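Local coordinates for hypothetical protein Atu2684 (Agrobacterium tumefaciens, PDB 2AXO), which is of unknown function but belongs to the thioredoxin clan, carries a disulfide-bonded cysteine pair, and may take part in thiol-disulfide chemistry, at residues Lys155-Asp159 and Glu160-Asp164; Val219-Pro222 and Ala223-Ala227. All coordinates share one frame; numbering follows the deposited sequence.

Contact 1. Residues Lys155-Asp159 and Glu160-Asp164; sequences KFAGD and EVEID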
loop_
_atom_site.group_PDB
_atom_site.type_symbol
_atom_site.label_atom_id
_atom_site.label_comp_id
_atom_site.label_asym_id
_atom_site.label_seq_id
_atom_site.Cartn_x
_atom_site.Cartn_y
_atom_site.Cartn_z
ATOM N N LYS A 155 27.790 18.570 5.678
ATOM C CA LYS A 155 27.960 20.001 5.509
ATOM C C LYS A 155 28.138 20.327 4.040
ATOM O O LYS A 155 28.402 19.443 3.227
ATOM C CB LYS A 155 29.200 20.472 6.268
ATOM C CG LYS A 155 30.470 19.765 5.808
ATOM C CD LYS A 155 31.734 20.362 6.416
ATOM C CE LYS A 155 32.017 21.748 5.860
ATOM N NZ LYS A 155 33.330 22.271 6.330
ATOM N N PHE A 156 27.994 21.607 3.719
ATOM C CA PHE A 156 28.168 22.104 2.362
ATOM C C PHE A 156 29.631 22.481 2.197
ATOM O O PHE A 156 30.180 23.222 3.017
ATOM C CB PHE A 156 27.319 23.354 2.133
ATOM C CG PHE A 156 25.849 23.089 2.052
ATOM C CD1 PHE A 156 25.307 22.450 0.943
ATOM C CD2 PHE A 156 24.999 23.505 3.073
ATOM C CE1 PHE A 156 23.936 22.234 0.848
ATOM C CE2 PHE A 156 23.627 23.293 2.990
ATOM C CZ PHE A 156 23.093 22.659 1.877
ATOM N N ALA A 157 30.255 21.962 1.144
ATOM C CA ALA A 157 31.654 22.246 0.846
ATOM C C ALA A 157 31.709 23.258 -0.295
ATOM O O ALA A 157 32.390 23.047 -1.301
ATOM C CB ALA A 157 32.371 20.967 0.446
ATOM N N GLY A 158 30.986 24.359 -0.129
ATOM C CA GLY A 158 30.950 25.384 -1.156
ATOM C C GLY A 158 29.865 25.082 -2.172
ATOM O O GLY A 158 28.727 25.532 -2.035
ATOM N N ASP A 159 30.217 24.307 -3.192
ATOM C CA ASP A 159 29.272 23.935 -4.237
ATOM C C ASP A 159 29.080 22.420 -4.257
ATOM O O ASP A 159 28.634 21.846 -5.254
ATOM C CB ASP A 159 29.784 24.416 -5.597
ATOM C CG ASP A 159 31.188 23.924 -5.897
ATOM O OD1 ASP A 159 31.753 24.327 -6.937
ATOM O OD2 ASP A 159 31.725 23.133 -5.094
ATOM N N GLU A 160 29.423 21.778 -3.146
ATOM C CA GLU A 160 29.290 20.332 -3.023
ATOM C C GLU A 160 28.804 19.970 -1.626
ATOM O O GLU A 160 28.805 20.807 -0.728
ATOM C CB GLU A 160 30.638 19.662 -3.274
ATOM C CG GLU A 160 31.314 20.089 -4.566
ATOM C CD GLU A 160 32.719 19.539 -4.681
ATOM O OE1 GLU A 160 32.868 18.303 -4.804
ATOM O OE2 GLU A 160 33.676 20.346 -4.641
ATOM N N VAL A 161 28.374 18.726 -1.455
ATOM C CA VAL A 161 27.918 18.252 -0.155
ATOM C C VAL A 161 28.893 17.189 0.330
ATOM O O VAL A 161 29.234 16.257 -0.403
ATOM C CB VAL A 161 26.500 17.639 -0.220
ATOM C CG1 VAL A 161 26.174 16.943 1.101
ATOM C CG2 VAL A 161 25.478 18.726 -0.498
ATOM N N GLU A 162 29.344 17.341 1.569
ATOM C CA GLU A 162 30.281 16.404 2.158
ATOM C C GLU A 162 29.660 15.671 3.338
ATOM O O GLU A 162 29.161 16.290 4.281
ATOM C CB GLU A 162 31.542 17.145 2.612
ATOM C CG GLU A 162 32.643 16.252 3.155
ATOM C CD GLU A 162 33.943 17.008 3.363
ATOM O OE1 GLU A 162 34.439 17.609 2.386
ATOM O OE2 GLU A 162 34.463 17.001 4.499
ATOM N N ILE A 163 29.693 14.345 3.263
ATOM C CA ILE A 163 29.161 13.490 4.312
ATOM C C ILE A 163 30.314 12.708 4.911
ATOM O O ILE A 163 31.012 11.983 4.203
ATOM C CB ILE A 163 28.149 12.485 3.759
ATOM C CG1 ILE A 163 26.968 13.229 3.136
ATOM C CG2 ILE A 163 27.689 11.541 4.871
ATOM C CD1 ILE A 163 25.948 12.307 2.484
ATOM N N ASP A 164 30.510 12.870 6.213
ATOM C CA ASP A 164 31.575 12.188 6.940
ATOM C C ASP A 164 31.002 11.101 7.841
ATOM O O ASP A 164 30.147 11.372 8.687
ATOM C CB ASP A 164 32.355 13.196 7.787
ATOM C CG ASP A 164 33.659 13.610 7.143
ATOM O OD1 ASP A 164 33.671 13.869 5.919
ATOM O OD2 ASP A 164 34.676 13.686 7.866
#
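The beta hairpin of strands 152-156 and 161-165 closes here, with Lys155 facing Glu162 and Phe156 facing Val161. Lys155 and Glu162 form an antiparallel hydrogen-bonded pair. Glu162 N gives a nearly straight bond to Lys155 O at 2.8 Å, and Lys155 N returns one to Glu162 O at 3.0 Å. Phe156 and Val161 form the next, non-hydrogen-bonded pair. Their side chains lie side by side and point the same way, with Phe156 CD1 4.0 Å from Val161 CG2. Chi1 of -71° sets the Phe156 ring beside its backbone N, and Val161 CG2 takes the same position, which brings the methyl beside CD1. Val225 and Val226 of helix 223-229 and Leu256 of strand 247-257 also touch Val161.

Beyond this pair, Ala157 N bonds Glu160 O at 2.6 Å, with the donor tilted from the carbonyl plane. The same oxygen lies 3.4 Å from Phe156 CA, a CH-O contact, and near the edge of the Phe156 ring. A weak bond from Asp159 N to Ala157 O spans Gly158, whose phi and psi of 87° and -88° suit glycine. Glu160 N is buried by the contact and has no partner. Asp159 OD2 comes within 3.4 Å of Glu160 OE2, so these like charges probably repel. On the face with Lys155 and Glu162 the opposite charges do not meet, with Lys155 NZ 5.7 Å from Glu162 OE2. Two adjacent antiparallel strands joined by a short turn through Gly158 and Asp159 form a beta hairpin, here at the surface, with its Phe156-Val161 face against helix 223-229.

Contact 2. Residues Val219-Pro222 and Ala223-Ala227; sequences VKLP and ASVVA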
loop_
_atom_site.group_PDB
_atom_site.type_symbol
_atom_site.label_atom_id
_atom_site.label_comp_id
_atom_site.label_asym_id
_atom_site.label_seq_id
_atom_site.Cartn_x
_atom_site.Cartn_y
_atom_site.Cartn_z
ATOM N N VAL A 219 31.958 10.961 1.703
ATOM C CA VAL A 219 31.282 10.918 0.414
ATOM C C VAL A 219 31.021 12.325 -0.078
ATOM O O VAL A 219 30.401 13.112 0.622
ATOM C CB VAL A 219 29.917 10.212 0.510
ATOM C CG1 VAL A 219 29.301 10.111 -0.877
ATOM C CG2 VAL A 219 30.069 8.843 1.132
ATOM N N LYS A 220 31.488 12.638 -1.282
ATOM C CA LYS A 220 31.278 13.960 -1.854
ATOM C C LYS A 220 30.152 13.913 -2.888
ATOM O O LYS A 220 30.161 13.068 -3.790
ATOM C CB LYS A 220 32.551 14.458 -2.540
ATOM C CG LYS A 220 33.782 14.504 -1.655
ATOM C CD LYS A 220 33.806 15.750 -0.792
ATOM C CE LYS A 220 35.115 15.851 -0.019
ATOM N NZ LYS A 220 36.297 15.846 -0.925
ATOM N N LEU A 221 29.193 14.826 -2.750
ATOM C CA LEU A 221 28.053 14.932 -3.664
ATOM C C LEU A 221 28.186 16.215 -4.486
ATOM O O LEU A 221 28.616 17.244 -3.967
ATOM C CB LEU A 221 26.746 14.947 -2.864
ATOM C CG LEU A 221 26.403 13.609 -2.204
ATOM C CD1 LEU A 221 25.238 13.767 -1.224
ATOM C CD2 LEU A 221 26.051 12.617 -3.300
ATOM N N PRO A 222 27.807 16.170 -5.779
ATOM C CA PRO A 222 27.879 17.306 -6.707
ATOM C C PRO A 222 26.907 18.457 -6.471
ATOM O O PRO A 222 26.039 18.394 -5.599
ATOM C CB PRO A 222 27.654 16.646 -8.063
ATOM C CG PRO A 222 26.666 15.584 -7.725
ATOM C CD PRO A 222 27.261 14.984 -6.463
ATOM N N ALA A 223 27.060 19.507 -7.272
ATOM C CA ALA A 223 26.215 20.693 -7.174
ATOM C C ALA A 223 24.734 20.354 -7.316
ATOM O O ALA A 223 23.882 21.015 -6.721
ATOM C CB ALA A 223 26.621 21.703 -8.231
ATOM N N SER A 224 24.427 19.328 -8.105
ATOM C CA SER A 224 23.041 18.914 -8.304
ATOM C C SER A 224 22.410 18.531 -6.967
ATOM O O SER A 224 21.210 18.714 -6.754
ATOM C CB SER A 224 22.976 17.725 -9.265
ATOM O OG SER A 224 23.789 16.662 -8.804
ATOM N N VAL A 225 23.225 17.992 -6.066
ATOM C CA VAL A 225 22.735 17.600 -4.752
ATOM C C VAL A 225 22.585 18.838 -3.878
ATOM O O VAL A 225 21.606 18.976 -3.149
ATOM C CB VAL A 225 23.693 16.597 -4.079
ATOM C CG1 VAL A 225 23.228 16.298 -2.658
ATOM C CG2 VAL A 225 23.735 15.309 -4.890
ATOM N N VAL A 226 23.554 19.740 -3.961
ATOM C CA VAL A 226 23.500 20.970 -3.190
ATOM C C VAL A 226 22.174 21.671 -3.461
ATOM O O VAL A 226 21.492 22.109 -2.535
ATOM C CB VAL A 226 24.655 21.922 -3.574
ATOM C CG1 VAL A 226 24.497 23.252 -2.858
ATOM C CG2 VAL A 226 25.993 21.286 -3.228
ATOM N N ALA A 227 21.809 21.764 -4.736
ATOM C CA ALA A 227 20.563 22.410 -5.128
ATOM C C ALA A 227 19.357 21.741 -4.473
ATOM O O ALA A 227 18.426 22.417 -4.041
ATOM C CB ALA A 227 20.415 22.385 -6.650
#
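Pro222, Val225 and Leu221 carry the junction where strand 217-221 ends and helix 223-229 begins. Pro222 holds the N-cap position. Its carbonyl oxygen accepts two backbone bonds from the first helical turn. Val225 N reaches Pro222 O at 2.9 Å from above the carbonyl plane. Val226 N reaches Pro222 O at 3.3 Å within that plane. Two N-H groups of the new helix are thus satisfied by one oxygen of the residue between strand and helix.

Val225 is buried and turns its side chain back toward the strand. Its CG1 is anti to the backbone N (chi1 175°). This methyl lies 3.5 Å from Leu221 CD1. The other branch, Val225 CG2, rests 3.6 Å from Leu221 CB. Both branches therefore meet the same leucine, and the two side chains run at a slant to each other. Leu221 CB points toward the helix from the backbone. CG lies beside the backbone N (chi1 -70°), and chi2 of 170° carries CD1 to Val225 CG1. Val225 CG2 also touches the proline ring, 3.9 Å from Pro222 CD.

On the exposed side, Ser224 OG lies 3.3 Å from Pro222 CG, a van der Waals contact. Further along, Ala227 N bonds Ala223 O at 3.0 Å, a regular turn of the helix. Outside the junction, Leu221 also packs on Val161 and Ile163 of the neighbouring strand and on Val209 of strand 196-212. A direct strand-to-helix connection of this kind, with proline as N-cap and a valine of the first turn folded back on the last strand residue, is a beta-alpha junction.

Overall arrangement
Both contacts reach one antiparallel three-stranded sheet, with centres about 7 Å apart; contact 2 adds the helix that follows. Contact 1 pairs strand 152-156 with the central strand 161-165, whose other neighbour is strand 217-221 of contact 2. Probable backbone bonds join these two, Val161 O to Leu221 N at 2.7 Å and Ile163 O to Val219 N at 2.9 Å. Contact 1 is a surface hairpin, held by bonds between strands, with charged side chains on one face and the Phe156-Val161 pair on the other. Contact 2, partly buried, relies on helix-end bonds and aliphatic packing, and its helix covers the hairpin's apolar face. Each contact centre lies about 19 Å from the chain centre.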